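PDB 2IX4: 3-oxoacyl-[acyl-carrier-protein] synthase from Arabidopsis thaliana, which catalyses the condensation steps of mitochondrial fatty acid synthesis, adding two carbons from malonyl-ACP to a growing acyl chain. Local coordinates for residues A[6-18]-A[91-103]. Residues are numbered along the deposited sequence; the frame is centred on the assembly and turned at random.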
ATOM      1  N   THR A   6     -20.586  -5.802  -9.914  1.00 20.14           N
ATOM      2  CA  THR A   6     -21.666  -5.150 -10.656  1.00 19.86           C
ATOM      3  C   THR A   6     -21.177  -4.163 -11.717  1.00 19.74           C
ATOM      4  O   THR A   6     -21.975  -3.634 -12.488  1.00 19.54           O
ATOM      5  CB  THR A   6     -22.661  -4.433  -9.706  1.00 19.91           C
ATOM      6  OG1 THR A   6     -21.946  -3.566  -8.818  1.00 19.90           O
ATOM      7  CG2 THR A   6     -23.455  -5.440  -8.892  1.00 20.19           C
ATOM      8  N   GLY A   7     -19.870  -3.921 -11.761  1.00 19.64           N
ATOM      9  CA  GLY A   7     -19.297  -3.004 -12.742  1.00 19.41           C
ATOM     10  C   GLY A   7     -17.857  -3.334 -13.063  1.00 19.49           C
ATOM     11  O   GLY A   7     -17.087  -3.684 -12.171  1.00 19.20           O
ATOM     12  N   LEU A   8     -17.503  -3.227 -14.343  1.00 19.65           N
ATOM     13  CA  LEU A   8     -16.137  -3.480 -14.803  1.00 19.72           C
ATOM     14  C   LEU A   8     -15.594  -2.273 -15.564  1.00 20.05           C
ATOM     15  O   LEU A   8     -16.318  -1.634 -16.334  1.00 19.75           O
ATOM     16  CB  LEU A   8     -16.083  -4.727 -15.697  1.00 19.74           C
ATOM     17  CG  LEU A   8     -16.618  -6.081 -15.207  1.00 19.29           C
ATOM     18  CD1 LEU A   8     -16.576  -7.099 -16.332  1.00 18.97           C
ATOM     19  CD2 LEU A   8     -15.848  -6.602 -14.010  1.00 18.97           C
ATOM     20  N   GLY A   9     -14.317  -1.963 -15.344  1.00 20.05           N
ATOM     21  CA  GLY A   9     -13.676  -0.840 -16.025  1.00 20.35           C
ATOM     22  C   GLY A   9     -12.188  -1.067 -16.164  1.00 20.61           C
ATOM     23  O   GLY A   9     -11.545  -1.556 -15.236  1.00 20.51           O
ATOM     24  N   MET A  10     -11.637  -0.723 -17.325  1.00 20.82           N
ATOM     25  CA  MET A  10     -10.201  -0.907 -17.553  1.00 21.36           C
ATOM     26  C   MET A  10      -9.638  -0.043 -18.675  1.00 21.41           C
ATOM     27  O   MET A  10     -10.358   0.377 -19.587  1.00 21.25           O
ATOM     28  CB  MET A  10      -9.871  -2.390 -17.802  1.00 21.57           C
ATOM     29  CG  MET A  10     -10.323  -2.940 -19.160  1.00 22.25           C
ATOM     30  SD  MET A  10     -10.637  -4.717 -19.193  1.00 25.45           S
ATOM     31  CE  MET A  10      -9.218  -5.355 -18.310  1.00 21.85           C
ATOM     32  N   VAL A  11      -8.341   0.224 -18.573  1.00 21.56           N
ATOM     33  CA  VAL A  11      -7.564   0.842 -19.643  1.00 21.67           C
ATOM     34  C   VAL A  11      -6.245   0.075 -19.727  1.00 21.61           C
ATOM     35  O   VAL A  11      -5.487   0.019 -18.757  1.00 21.46           O
ATOM     36  CB  VAL A  11      -7.384   2.388 -19.441  1.00 21.90           C
ATOM     37  CG1 VAL A  11      -6.870   2.731 -18.044  1.00 22.50           C
ATOM     38  CG2 VAL A  11      -6.494   2.992 -20.519  1.00 21.95           C
ATOM     39  N   THR A  12      -6.007  -0.554 -20.875  1.00 21.43           N
ATOM     40  CA  THR A  12      -4.892  -1.500 -21.033  1.00 21.32           C
ATOM     41  C   THR A  12      -4.140  -1.244 -22.343  1.00 21.24           C
ATOM     42  O   THR A  12      -4.589  -0.435 -23.161  1.00 21.27           O
ATOM     43  CB  THR A  12      -5.388  -2.977 -21.025  1.00 21.32           C
ATOM     44  OG1 THR A  12      -6.126  -3.249 -22.224  1.00 21.81           O
ATOM     45  CG2 THR A  12      -6.256  -3.275 -19.805  1.00 20.86           C
ATOM     46  N   PRO A  13      -2.993  -1.930 -22.550  1.00 21.25           N
ATOM     47  CA  PRO A  13      -2.316  -1.885 -23.851  1.00 21.31           C
ATOM     48  C   PRO A  13      -3.127  -2.459 -25.023  1.00 21.56           C
ATOM     49  O   PRO A  13      -2.710  -2.325 -26.176  1.00 21.67           O
ATOM     50  CB  PRO A  13      -1.052  -2.719 -23.613  1.00 21.10           C
ATOM     51  CG  PRO A  13      -0.843  -2.660 -22.131  1.00 21.00           C
ATOM     52  CD  PRO A  13      -2.224  -2.737 -21.584  1.00 21.04           C
ATOM     53  N   LEU A  14      -4.261  -3.093 -24.728  1.00 21.85           N
ATOM     54  CA  LEU A  14      -5.187  -3.559 -25.761  1.00 22.10           C
ATOM     55  C   LEU A  14      -6.340  -2.581 -25.969  1.00 22.53           C
ATOM     56  O   LEU A  14      -7.290  -2.878 -26.701  1.00 22.66           O
ATOM     57  CB  LEU A  14      -5.731  -4.953 -25.426  1.00 22.16           C
ATOM     58  CG  LEU A  14      -4.726  -6.098 -25.241  1.00 21.89           C
ATOM     59  CD1 LEU A  14      -5.443  -7.361 -24.785  1.00 21.67           C
ATOM     60  CD2 LEU A  14      -3.930  -6.357 -26.518  1.00 21.41           C
ATOM     61  N   GLY A  15      -6.261  -1.423 -25.315  1.00 22.69           N
ATOM     62  CA  GLY A  15      -7.241  -0.358 -25.514  1.00 22.99           C
ATOM     63  C   GLY A  15      -7.866   0.183 -24.244  1.00 23.14           C
ATOM     64  O   GLY A  15      -7.745  -0.408 -23.169  1.00 22.87           O
ATOM     65  N   ARG A  16      -8.530   1.326 -24.378  1.00 23.26           N
ATOM     66  CA  ARG A  16      -9.287   1.903 -23.283  1.00 23.85           C
ATOM     67  C   ARG A  16     -10.706   1.354 -23.339  1.00 24.12           C
ATOM     68  O   ARG A  16     -11.367   1.433 -24.377  1.00 23.97           O
ATOM     69  CB  ARG A  16      -9.276   3.435 -23.375  1.00 24.00           C
ATOM     70  CG  ARG A  16     -10.037   4.164 -22.267  1.00 24.53           C
ATOM     71  CD  ARG A  16     -11.442   4.535 -22.707  1.00 25.48           C
ATOM     72  NE  ARG A  16     -11.415   5.330 -23.932  1.00 26.76           N
ATOM     73  CZ  ARG A  16     -12.470   5.580 -24.700  1.00 27.12           C
ATOM     74  NH1 ARG A  16     -13.668   5.104 -24.379  1.00 28.31           N
ATOM     75  NH2 ARG A  16     -12.325   6.313 -25.792  1.00 27.44           N
ATOM     76  N   GLY A  17     -11.164   0.790 -22.223  1.00 24.42           N
ATOM     77  CA  GLY A  17     -12.504   0.212 -22.144  1.00 24.91           C
ATOM     78  C   GLY A  17     -12.492  -1.305 -22.116  1.00 25.20           C
ATOM     79  O   GLY A  17     -11.621  -1.938 -22.722  1.00 25.19           O
ATOM     80  N   VAL A  18     -13.463  -1.881 -21.408  1.00 25.65           N
ATOM     81  CA  VAL A  18     -13.614  -3.337 -21.295  1.00 26.22           C
ATOM     82  C   VAL A  18     -13.892  -3.985 -22.658  1.00 26.52           C
ATOM     83  O   VAL A  18     -13.240  -4.963 -23.024  1.00 26.59           O
ATOM     84  CB  VAL A  18     -14.716  -3.728 -20.259  1.00 26.28           C
ATOM     85  CG1 VAL A  18     -15.007  -5.224 -20.296  1.00 26.36           C
ATOM     86  CG2 VAL A  18     -14.303  -3.316 -18.850  1.00 26.08           C
ATOM     87  N   TYR A  91      -5.283   6.859 -15.114  1.00 20.81           N
ATOM     88  CA  TYR A  91      -5.716   5.532 -15.562  1.00 20.63           C
ATOM     89  C   TYR A  91      -6.814   4.974 -14.659  1.00 20.53           C
ATOM     90  O   TYR A  91      -7.824   4.460 -15.143  1.00 20.64           O
ATOM     91  CB  TYR A  91      -4.543   4.544 -15.606  1.00 20.72           C
ATOM     92  CG  TYR A  91      -3.483   4.816 -16.655  1.00 20.57           C
ATOM     93  CD1 TYR A  91      -2.233   4.210 -16.564  1.00 20.92           C
ATOM     94  CD2 TYR A  91      -3.720   5.679 -17.730  1.00 21.04           C
ATOM     95  CE1 TYR A  91      -1.254   4.442 -17.511  1.00 21.29           C
ATOM     96  CE2 TYR A  91      -2.738   5.924 -18.684  1.00 20.97           C
ATOM     97  CZ  TYR A  91      -1.506   5.301 -18.565  1.00 21.48           C
ATOM     98  OH  TYR A  91      -0.521   5.528 -19.494  1.00 21.71           O
ATOM     99  N   ALA A  92      -6.603   5.095 -13.349  1.00 20.49           N
ATOM    100  CA  ALA A  92      -7.534   4.592 -12.346  1.00 20.56           C
ATOM    101  C   ALA A  92      -8.860   5.334 -12.398  1.00 20.63           C
ATOM    102  O   ALA A  92      -9.915   4.716 -12.319  1.00 20.65           O
ATOM    103  CB  ALA A  92      -6.924   4.690 -10.958  1.00 20.54           C
ATOM    104  N   VAL A  93      -8.802   6.655 -12.536  1.00 20.76           N
ATOM    105  CA  VAL A  93     -10.014   7.469 -12.616  1.00 20.72           C
ATOM    106  C   VAL A  93     -10.802   7.110 -13.875  1.00 20.77           C
ATOM    107  O   VAL A  93     -12.019   6.944 -13.822  1.00 20.87           O
ATOM    108  CB  VAL A  93      -9.706   8.990 -12.537  1.00 20.87           C
ATOM    109  CG1 VAL A  93     -10.965   9.825 -12.795  1.00 20.61           C
ATOM    110  CG2 VAL A  93      -9.119   9.338 -11.175  1.00 20.53           C
ATOM    111  N   CYS A  94     -10.092   6.973 -14.996  1.00 20.83           N
ATOM    112  CA  CYS A  94     -10.692   6.549 -16.265  1.00 20.90           C
ATOM    113  C   CYS A  94     -11.415   5.205 -16.123  1.00 20.72           C
ATOM    114  O   CYS A  94     -12.581   5.074 -16.502  1.00 20.50           O
ATOM    115  CB  CYS A  94      -9.619   6.465 -17.358  1.00 20.88           C
ATOM    116  SG  CYS A  94     -10.224   5.921 -18.966  1.00 21.64           S
ATOM    117  N   ALA A  95     -10.712   4.223 -15.562  1.00 20.32           N
ATOM    118  CA  ALA A  95     -11.263   2.887 -15.345  1.00 20.26           C
ATOM    119  C   ALA A  95     -12.406   2.882 -14.329  1.00 20.19           C
ATOM    120  O   ALA A  95     -13.405   2.181 -14.518  1.00 20.20           O
ATOM    121  CB  ALA A  95     -10.163   1.923 -14.920  1.00 19.92           C
ATOM    122  N   ALA A  96     -12.256   3.664 -13.258  1.00 19.90           N
ATOM    123  CA  ALA A  96     -13.281   3.754 -12.219  1.00 19.83           C
ATOM    124  C   ALA A  96     -14.568   4.355 -12.764  1.00 19.89           C
ATOM    125  O   ALA A  96     -15.657   3.908 -12.411  1.00 20.06           O
ATOM    126  CB  ALA A  96     -12.784   4.552 -11.026  1.00 19.72           C
ATOM    127  N   ASP A  97     -14.433   5.355 -13.634  1.00 19.92           N
ATOM    128  CA  ASP A  97     -15.587   6.001 -14.258  1.00 19.97           C
ATOM    129  C   ASP A  97     -16.380   5.035 -15.133  1.00 19.98           C
ATOM    130  O   ASP A  97     -17.616   5.064 -15.139  1.00 19.93           O
ATOM    131  CB  ASP A  97     -15.151   7.208 -15.088  1.00 20.11           C
ATOM    132  CG  ASP A  97     -16.319   8.095 -15.477  1.00 20.60           C
ATOM    133  OD1 ASP A  97     -16.670   8.121 -16.676  1.00 21.18           O
ATOM    134  OD2 ASP A  97     -16.897   8.749 -14.578  1.00 21.00           O
ATOM    135  N   GLU A  98     -15.668   4.194 -15.881  1.00 19.91           N
ATOM    136  CA  GLU A  98     -16.298   3.164 -16.705  1.00 19.86           C
ATOM    137  C   GLU A  98     -17.011   2.131 -15.835  1.00 19.75           C
ATOM    138  O   GLU A  98     -18.170   1.796 -16.089  1.00 19.55           O
ATOM    139  CB  GLU A  98     -15.271   2.477 -17.612  1.00 19.89           C
ATOM    140  CG  GLU A  98     -15.886   1.457 -18.568  1.00 20.45           C
ATOM    141  CD  GLU A  98     -14.867   0.553 -19.246  1.00 20.73           C
ATOM    142  OE1 GLU A  98     -13.645   0.716 -19.022  1.00 20.46           O
ATOM    143  OE2 GLU A  98     -15.301  -0.329 -20.014  1.00 21.62           O
ATOM    144  N   ALA A  99     -16.310   1.634 -14.813  1.00 19.63           N
ATOM    145  CA  ALA A  99     -16.867   0.651 -13.881  1.00 19.73           C
ATOM    146  C   ALA A  99     -18.139   1.146 -13.186  1.00 19.91           C
ATOM    147  O   ALA A  99     -19.131   0.422 -13.115  1.00 20.08           O
ATOM    148  CB  ALA A  99     -15.816   0.236 -12.851  1.00 19.76           C
ATOM    149  N   LEU A 100     -18.105   2.380 -12.687  1.00 20.02           N
ATOM    150  CA  LEU A 100     -19.248   2.963 -11.976  1.00 20.33           C
ATOM    151  C   LEU A 100     -20.457   3.206 -12.878  1.00 20.55           C
ATOM    152  O   LEU A 100     -21.604   3.016 -12.454  1.00 20.53           O
ATOM    153  CB  LEU A 100     -18.840   4.254 -11.256  1.00 20.27           C
ATOM    154  CG  LEU A 100     -17.958   4.066 -10.014  1.00 20.48           C
ATOM    155  CD1 LEU A 100     -17.207   5.347  -9.692  1.00 19.96           C
ATOM    156  CD2 LEU A 100     -18.779   3.598  -8.813  1.00 20.29           C
ATOM    157  N   ARG A 101     -20.203   3.624 -14.114  1.00 20.80           N
ATOM    158  CA  ARG A 101     -21.283   3.822 -15.084  1.00 21.27           C
ATOM    159  C   ARG A 101     -21.863   2.483 -15.539  1.00 21.24           C
ATOM    160  O   ARG A 101     -23.073   2.359 -15.732  1.00 21.09           O
ATOM    161  CB  ARG A 101     -20.811   4.675 -16.263  1.00 21.49           C
ATOM    162  CG  ARG A 101     -20.560   6.120 -15.859  1.00 22.65           C
ATOM    163  CD  ARG A 101     -20.163   7.010 -17.018  1.00 25.21           C
ATOM    164  NE  ARG A 101     -19.759   8.329 -16.532  1.00 26.96           N
ATOM    165  CZ  ARG A 101     -20.590   9.346 -16.315  1.00 28.66           C
ATOM    166  NH1 ARG A 101     -21.892   9.227 -16.555  1.00 28.88           N
ATOM    167  NH2 ARG A 101     -20.113  10.498 -15.862  1.00 29.71           N
ATOM    168  N   ASP A 102     -20.991   1.484 -15.675  1.00 21.32           N
ATOM    169  CA  ASP A 102     -21.391   0.096 -15.931  1.00 21.45           C
ATOM    170  C   ASP A 102     -22.298  -0.430 -14.809  1.00 21.48           C
ATOM    171  O   ASP A 102     -23.329  -1.053 -15.076  1.00 21.58           O
ATOM    172  CB  ASP A 102     -20.144  -0.784 -16.079  1.00 21.31           C
ATOM    173  CG  ASP A 102     -20.463  -2.211 -16.502  1.00 21.63           C
ATOM    174  OD1 ASP A 102     -21.448  -2.431 -17.239  1.00 21.21           O
ATOM    175  OD2 ASP A 102     -19.698  -3.117 -16.111  1.00 21.35           O
ATOM    176  N   ALA A 103     -21.909  -0.156 -13.563  1.00 21.50           N
ATOM    177  CA  ALA A 103     -22.679  -0.546 -12.378  1.00 21.57           C
ATOM    178  C   ALA A 103     -23.894   0.349 -12.130  1.00 21.82           C
ATOM    179  O   ALA A 103     -24.725   0.047 -11.266  1.00 21.92           O
ATOM    180  CB  ALA A 103     -21.776  -0.558 -11.149  1.00 21.49           C
TER
HETATM  181  O   HOH W   1     -17.443  -1.697 -18.777  1.00 16.61           O
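A chi1 of -176° swings the Glu98 chain away from its own amide, and its extended course beyond CG carries the carboxylate from helix 87-102 to strand 3-12 and the start of helix 18-26, where it accepts hydrogen bonds from the backbone N of Met10 and of Val18; Asp102, one turn on, takes the same first torsion and meets Leu8. The pair belongs to the thiolase-like fold of beta-ketoacyl synthases: helix segment 91-102 lies nearly antiparallel (154°) against segment 6-12 of a strand in the large mixed sheet, their axes 5.6 Å apart. Glycine permits this closeness. Gly7 CA faces Ala99 O at 3.5 Å and Gly9 CA faces Ala95 O at 3.4 Å, both as CA-H...O contacts. The methyls of Ala95 and Ala99 lie against the backbone of Gly9, and that of Ala103 against the carbonyl of Thr6, while on its other face the strand sends Leu8 and Met10 against helix 364-378. Val11 CG1 packs on Tyr91 CB at 3.8 Å. Asp102 OD2 accepts a hydrogen bond from Leu8 N (2.8 Å) through its anti lone pair and also bonds Tyr271, while OD1 forms a salt bridge with Lys269. Glu98 OE1 accepts one from Met10 N at 3.0 Å, tilted out of the carboxylate plane. Val18 N points almost straight (177°) at the syn lone pair of Glu98 OE2, 2.8 Å away, and a water bridges that same oxygen to Leu8 O.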